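Local coordinates for single-strand DNA-binding protein (Agrobacterium tumefaciens, PDB 3BTP) that binds single-stranded DNA of any sequence and mediates nuclear uptake of the transferred T-DNA strand during crown gall tumour formation, at residues R234-E239 with R244-R249; I305-K310 with A333-E338. All coordinates share one frame; numbering follows the deposited sequence.

In the fold
Both contacts lie toward the surface on the same side of the chain's centre, their own centres about 13 Å apart. Contact 1 pairs the two strands of a separate beta hairpin through backbone hydrogen bonds; contact 2 sets the C-terminal end of helix 327-335 against an inner strand of a four-stranded antiparallel sheet, and relies on one aromatic ring and a long salt bridge. The buried surface reflects this, 456 Å² against 171 Å². They also touch each other: Gln247 N lies 3.3 Å from Lys310 O, a probable hydrogen bond, and Lys310 CG packs on Glu245 O, joining the hairpin's second strand and the residues just after it to the loop after strand 304-308.

Contact 1: residues R234-E239 with R244-R249; sequences RYIQTE and REIQKR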
loop_
_atom_site.group_PDB
_atom_site.type_symbol
_atom_site.label_atom_id
_atom_site.label_comp_id
_atom_site.label_asym_id
_atom_site.label_seq_id
_atom_site.Cartn_x
_atom_site.Cartn_y
_atom_site.Cartn_z
ATOM N N ARG A 234 22.316 -8.587 5.626
ATOM C CA ARG A 234 21.110 -7.786 5.445
ATOM C C ARG A 234 21.019 -6.521 6.237
ATOM O O ARG A 234 19.925 -6.040 6.409
ATOM C CB ARG A 234 19.802 -8.618 5.616
ATOM C CG ARG A 234 19.733 -9.362 6.868
ATOM C CD ARG A 234 18.393 -9.964 7.100
ATOM N NE ARG A 234 18.127 -11.074 6.190
ATOM C CZ ARG A 234 17.504 -12.202 6.535
ATOM N NH1 ARG A 234 17.089 -12.408 7.809
ATOM N NH2 ARG A 234 17.298 -13.128 5.600
ATOM N N TYR A 235 22.146 -5.971 6.685
ATOM C CA TYR A 235 22.187 -4.681 7.431
ATOM C C TYR A 235 23.139 -3.675 6.856
ATOM O O TYR A 235 24.149 -4.030 6.242
ATOM C CB TYR A 235 22.483 -4.850 8.916
ATOM C CG TYR A 235 21.456 -5.741 9.559
ATOM C CD1 TYR A 235 20.267 -5.229 10.093
ATOM C CD2 TYR A 235 21.649 -7.117 9.570
ATOM C CE1 TYR A 235 19.314 -6.083 10.594
ATOM C CE2 TYR A 235 20.731 -7.955 10.106
ATOM C CZ TYR A 235 19.579 -7.448 10.603
ATOM O OH TYR A 235 18.710 -8.363 11.112
ATOM N N ILE A 236 22.770 -2.406 6.959
ATOM C CA ILE A 236 23.718 -1.344 6.729
ATOM C C ILE A 236 23.969 -0.746 8.107
ATOM O O ILE A 236 23.051 -0.622 8.887
ATOM C CB ILE A 236 23.185 -0.264 5.753
ATOM C CG1 ILE A 236 23.112 -0.808 4.330
ATOM C CG2 ILE A 236 24.085 0.960 5.766
ATOM C CD1 ILE A 236 24.278 -1.799 3.933
ATOM N N GLN A 237 25.220 -0.412 8.386
ATOM C CA GLN A 237 25.642 0.246 9.614
ATOM C C GLN A 237 25.774 1.740 9.379
ATOM O O GLN A 237 26.466 2.194 8.455
ATOM C CB GLN A 237 27.020 -0.330 10.030
ATOM C CG GLN A 237 27.586 0.158 11.383
ATOM C CD GLN A 237 26.768 -0.324 12.513
ATOM O OE1 GLN A 237 26.690 -1.515 12.731
ATOM N NE2 GLN A 237 26.094 0.591 13.224
ATOM N N THR A 238 25.065 2.509 10.186
ATOM C CA THR A 238 25.343 3.915 10.238
ATOM C C THR A 238 26.434 4.162 11.320
ATOM O O THR A 238 26.594 3.390 12.307
ATOM C CB THR A 238 24.051 4.859 10.504
ATOM O OG1 THR A 238 23.554 4.648 11.821
ATOM C CG2 THR A 238 22.924 4.681 9.510
ATOM N N GLU A 239 27.140 5.273 11.164
ATOM C CA GLU A 239 28.127 5.645 12.176
ATOM C C GLU A 239 27.542 5.940 13.552
ATOM O O GLU A 239 28.114 5.504 14.558
ATOM C CB GLU A 239 28.981 6.826 11.744
ATOM C CG GLU A 239 29.714 7.370 12.932
ATOM C CD GLU A 239 30.812 8.301 12.583
ATOM O OE1 GLU A 239 31.396 8.153 11.470
ATOM O OE2 GLU A 239 31.091 9.182 13.442
ATOM N N ARG A 244 20.520 -0.596 9.915
ATOM C CA ARG A 244 19.227 -0.701 9.279
ATOM C C ARG A 244 19.119 -1.913 8.359
ATOM O O ARG A 244 19.982 -2.159 7.498
ATOM C CB ARG A 244 18.924 0.559 8.470
ATOM C CG ARG A 244 18.736 1.835 9.232
ATOM C CD ARG A 244 17.433 1.918 10.055
ATOM N NE ARG A 244 17.466 3.270 10.646
ATOM C CZ ARG A 244 18.176 3.634 11.742
ATOM N NH1 ARG A 244 18.928 2.732 12.428
ATOM N NH2 ARG A 244 18.140 4.912 12.180
ATOM N N GLU A 245 18.024 -2.639 8.493
ATOM C CA GLU A 245 17.808 -3.818 7.656
ATOM C C GLU A 245 17.452 -3.460 6.182
ATOM O O GLU A 245 16.709 -2.526 5.939
ATOM C CB GLU A 245 16.723 -4.666 8.265
ATOM C CG GLU A 245 16.845 -6.066 7.840
ATOM C CD GLU A 245 15.709 -6.905 8.347
ATOM O OE1 GLU A 245 15.191 -6.603 9.459
ATOM O OE2 GLU A 245 15.320 -7.856 7.624
ATOM N N ILE A 246 17.991 -4.205 5.210
ATOM C CA ILE A 246 17.612 -4.010 3.791
ATOM C C ILE A 246 17.158 -5.344 3.224
ATOM O O ILE A 246 17.410 -6.395 3.828
ATOM C CB ILE A 246 18.753 -3.354 2.913
ATOM C CG1 ILE A 246 19.949 -4.291 2.870
ATOM C CG2 ILE A 246 19.071 -1.897 3.442
ATOM C CD1 ILE A 246 21.160 -3.795 2.120
ATOM N N GLN A 247 16.531 -5.275 2.050
ATOM C CA GLN A 247 15.925 -6.363 1.319
ATOM C C GLN A 247 16.896 -7.085 0.331
ATOM O O GLN A 247 16.808 -8.308 0.109
ATOM C CB GLN A 247 14.700 -5.717 0.595
ATOM C CG GLN A 247 13.622 -6.643 0.210
ATOM C CD GLN A 247 13.185 -7.544 1.363
ATOM O OE1 GLN A 247 13.262 -7.188 2.560
ATOM N NE2 GLN A 247 12.727 -8.673 1.016
ATOM N N LYS A 248 17.851 -6.345 -0.227
ATOM C CA LYS A 248 18.612 -6.821 -1.355
ATOM C C LYS A 248 19.908 -6.058 -1.409
ATOM O O LYS A 248 19.909 -4.828 -1.113
ATOM C CB LYS A 248 17.858 -6.562 -2.649
ATOM C CG LYS A 248 18.581 -7.008 -3.896
ATOM C CD LYS A 248 17.580 -7.103 -5.035
ATOM C CE LYS A 248 18.229 -7.405 -6.368
ATOM N NZ LYS A 248 17.073 -7.855 -7.232
ATOM N N ARG A 249 20.978 -6.780 -1.801
ATOM C CA ARG A 249 22.339 -6.247 -2.013
ATOM C C ARG A 249 22.631 -5.926 -3.446
ATOM O O ARG A 249 22.717 -6.808 -4.278
ATOM C CB ARG A 249 23.407 -7.214 -1.489
ATOM C CG ARG A 249 23.079 -7.572 -0.022
ATOM C CD ARG A 249 23.199 -6.362 0.869
ATOM N NE ARG A 249 24.563 -5.913 0.835
ATOM C CZ ARG A 249 25.334 -5.720 1.892
ATOM N NH1 ARG A 249 24.856 -5.903 3.124
ATOM N NH2 ARG A 249 26.597 -5.319 1.693
#
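Residues 234-239 and 244-249 run antiparallel as the two arms of a beta hairpin, strands 235-237 and 243-245, with Ile236 and Arg244 as a hydrogen-bonded pair and Tyr235 opposite Glu245 as a non-hydrogen-bonded pair. Ile236 N donates to Arg244 O (2.9 Å) and its carbonyl accepts Arg244 N (2.7 Å). A third bond, Ile246 N to Arg234 O (2.9 Å), continues the pairing just beyond the strands. The CA atoms of Tyr235 and Glu245 add CA-H...O contacts to Arg244 O and Arg234 O. On the Tyr235-Glu245 face the phenol ring lies obliquely across the glutamate, CE1 being 3.7 Å from CG. Glu245 holds CG anti to the backbone N (chi1 -156°) and then extends past the ring and alongside Arg234, whose CD lies 3.8 Å from OE2. That oxygen is well out of the guanidinium plane, so the two charges are merely near each other. Arg244 is on the other face with Ile236, and turns its guanidinium to Asp262 in a salt bridge, NE to OD1, that ties the hairpin to the residue just ahead of strand 263-266. Ile236 CD1 meets Ile246 CD1 at 4.1 Å, an apolar contact between branches that cross at a slant. Arg249, bent at chi2 and chi3, folds back so that one face of its guanidinium lies over Ile236 CD1, NH1 being 4.2 Å from that methyl.

Contact 2: residues I305-K310 with A333-E338; sequences IKLKSK and AEFAGE
Phe335, on the last turn of helix 327-335, points its ring edge-on at strand 304-308, in a surface packing of the helix's C-terminal end against the end of the strand. Its CG stands beside the backbone N, opposite the carbonyl carbon (chi1 -67°), which directs the ring from the helix toward the strand. CZ comes within 3.3 Å of Lys308 O, and CE1 within 3.6 Å; the oxygen lies in the ring plane, where it faces the weakly positive C-H rim. Leu307 CG sits at another part of the same edge, 4.3 Å from CE2, so the ring meets the strand through both apolar and carbonyl groups. One residue back along the helix, Glu334 crosses Lys310 at about a right angle in a long salt bridge, NZ to OE2 3.6 Å. The lysine reaches it by bending at chi3 and chi4, the glutamate by a turn at chi2 (87°). Lys310 NZ also has a long, weak ion pair with Glu245. A Schellman motif closes the helix: Gly337 takes positive phi, its N bonding Glu334 O while Glu338 N returns to Ala333 O. Strand 304-308 is an inner strand of its sheet, between 263-266 and 314-316; Leu307 also packs on Ile263 and on Phe288 of helix 288-299, while the Phe335 side chain touches the loop residues Asp262 and Arg277.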
loop_
_atom_site.group_PDB
_atom_site.type_symbol
_atom_site.label_atom_id
_atom_site.label_comp_id
_atom_site.label_asym_id
_atom_site.label_seq_id
_atom_site.Cartn_x
_atom_site.Cartn_y
_atom_site.Cartn_z
ATOM N N ILE A 305 5.572 13.933 4.329
ATOM C CA ILE A 305 6.558 13.147 5.045
ATOM C C ILE A 305 6.559 11.764 4.471
ATOM O O ILE A 305 5.525 11.143 4.427
ATOM C CB ILE A 305 6.231 13.014 6.606
ATOM C CG1 ILE A 305 6.069 14.405 7.280
ATOM C CG2 ILE A 305 7.342 12.191 7.307
ATOM C CD1 ILE A 305 5.417 14.323 8.628
ATOM N N LYS A 306 7.741 11.285 4.072
ATOM C CA LYS A 306 7.999 9.926 3.619
ATOM C C LYS A 306 8.823 9.166 4.623
ATOM O O LYS A 306 9.819 9.659 5.177
ATOM C CB LYS A 306 8.817 9.900 2.314
ATOM C CG LYS A 306 8.438 11.008 1.411
ATOM C CD LYS A 306 6.928 11.016 1.007
ATOM C CE LYS A 306 6.671 12.290 0.129
ATOM N NZ LYS A 306 5.304 12.337 -0.500
ATOM N N LEU A 307 8.414 7.920 4.762
ATOM C CA LEU A 307 9.029 6.975 5.687
ATOM C C LEU A 307 9.541 5.788 4.834
ATOM O O LEU A 307 8.797 5.173 4.057
ATOM C CB LEU A 307 7.972 6.584 6.690
ATOM C CG LEU A 307 7.691 7.385 7.962
ATOM C CD1 LEU A 307 8.447 8.646 8.168
ATOM C CD2 LEU A 307 6.248 7.618 8.106
ATOM N N LYS A 308 10.822 5.527 4.964
ATOM C CA LYS A 308 11.503 4.503 4.205
ATOM C C LYS A 308 11.142 3.062 4.536
ATOM O O LYS A 308 11.026 2.672 5.701
ATOM C CB LYS A 308 12.989 4.638 4.409
ATOM C CG LYS A 308 13.650 3.883 3.350
ATOM C CD LYS A 308 15.113 4.158 3.252
ATOM C CE LYS A 308 15.850 2.899 3.601
ATOM N NZ LYS A 308 16.977 2.864 2.576
ATOM N N SER A 309 11.001 2.296 3.487
ATOM C CA SER A 309 10.762 0.896 3.583
ATOM C C SER A 309 12.135 0.170 3.559
ATOM O O SER A 309 13.146 0.746 3.094
ATOM C CB SER A 309 9.819 0.529 2.404
ATOM O OG SER A 309 9.814 -0.839 2.159
ATOM N N LYS A 310 12.217 -1.046 4.078
ATOM C CA LYS A 310 13.487 -1.841 3.914
ATOM C C LYS A 310 13.951 -2.038 2.485
ATOM O O LYS A 310 15.136 -2.309 2.225
ATOM C CB LYS A 310 13.392 -3.208 4.582
ATOM C CG LYS A 310 13.331 -3.046 6.100
ATOM C CD LYS A 310 12.718 -4.263 6.763
ATOM C CE LYS A 310 11.982 -3.782 8.021
ATOM N NZ LYS A 310 13.007 -3.600 9.127
ATOM N N ALA A 333 8.344 4.229 14.791
ATOM C CA ALA A 333 8.859 3.608 16.023
ATOM C C ALA A 333 10.002 2.655 15.731
ATOM O O ALA A 333 11.025 2.670 16.414
ATOM C CB ALA A 333 7.726 2.845 16.683
ATOM N N GLU A 334 9.846 1.858 14.669
ATOM C CA GLU A 334 10.735 0.743 14.362
ATOM C C GLU A 334 12.131 1.236 14.016
ATOM O O GLU A 334 13.119 0.552 14.369
ATOM C CB GLU A 334 10.148 -0.145 13.245
ATOM C CG GLU A 334 11.144 -1.009 12.452
ATOM C CD GLU A 334 11.471 -2.401 13.074
ATOM O OE1 GLU A 334 11.907 -2.477 14.285
ATOM O OE2 GLU A 334 11.345 -3.436 12.321
ATOM N N PHE A 335 12.213 2.406 13.354
ATOM C CA PHE A 335 13.500 3.030 13.051
ATOM C C PHE A 335 14.370 3.244 14.320
ATOM O O PHE A 335 15.600 3.137 14.236
ATOM C CB PHE A 335 13.303 4.398 12.418
ATOM C CG PHE A 335 12.694 4.366 11.058
ATOM C CD1 PHE A 335 13.151 3.457 10.080
ATOM C CD2 PHE A 335 11.683 5.254 10.743
ATOM C CE1 PHE A 335 12.589 3.437 8.827
ATOM C CE2 PHE A 335 11.138 5.251 9.502
ATOM C CZ PHE A 335 11.577 4.350 8.526
ATOM N N ALA A 336 13.709 3.597 15.431
ATOM C CA ALA A 336 14.320 3.810 16.771
ATOM C C ALA A 336 14.412 2.498 17.643
ATOM O O ALA A 336 14.860 2.549 18.756
ATOM C CB ALA A 336 13.521 4.810 17.502
ATOM N N GLY A 337 13.966 1.351 17.138
ATOM C CA GLY A 337 13.988 0.100 17.899
ATOM C C GLY A 337 12.821 -0.056 18.879
ATOM O O GLY A 337 12.891 -0.869 19.839
ATOM N N GLU A 338 11.766 0.728 18.654
ATOM C CA GLU A 338 10.590 0.758 19.509
ATOM C C GLU A 338 9.480 -0.125 18.946
ATOM O O GLU A 338 9.505 -0.529 17.775
ATOM C CB GLU A 338 10.076 2.190 19.697
ATOM C CG GLU A 338 10.942 3.073 20.608
ATOM C CD GLU A 338 10.692 4.578 20.431
ATOM O OE1 GLU A 338 9.525 5.044 20.437
ATOM O OE2 GLU A 338 11.687 5.311 20.265
#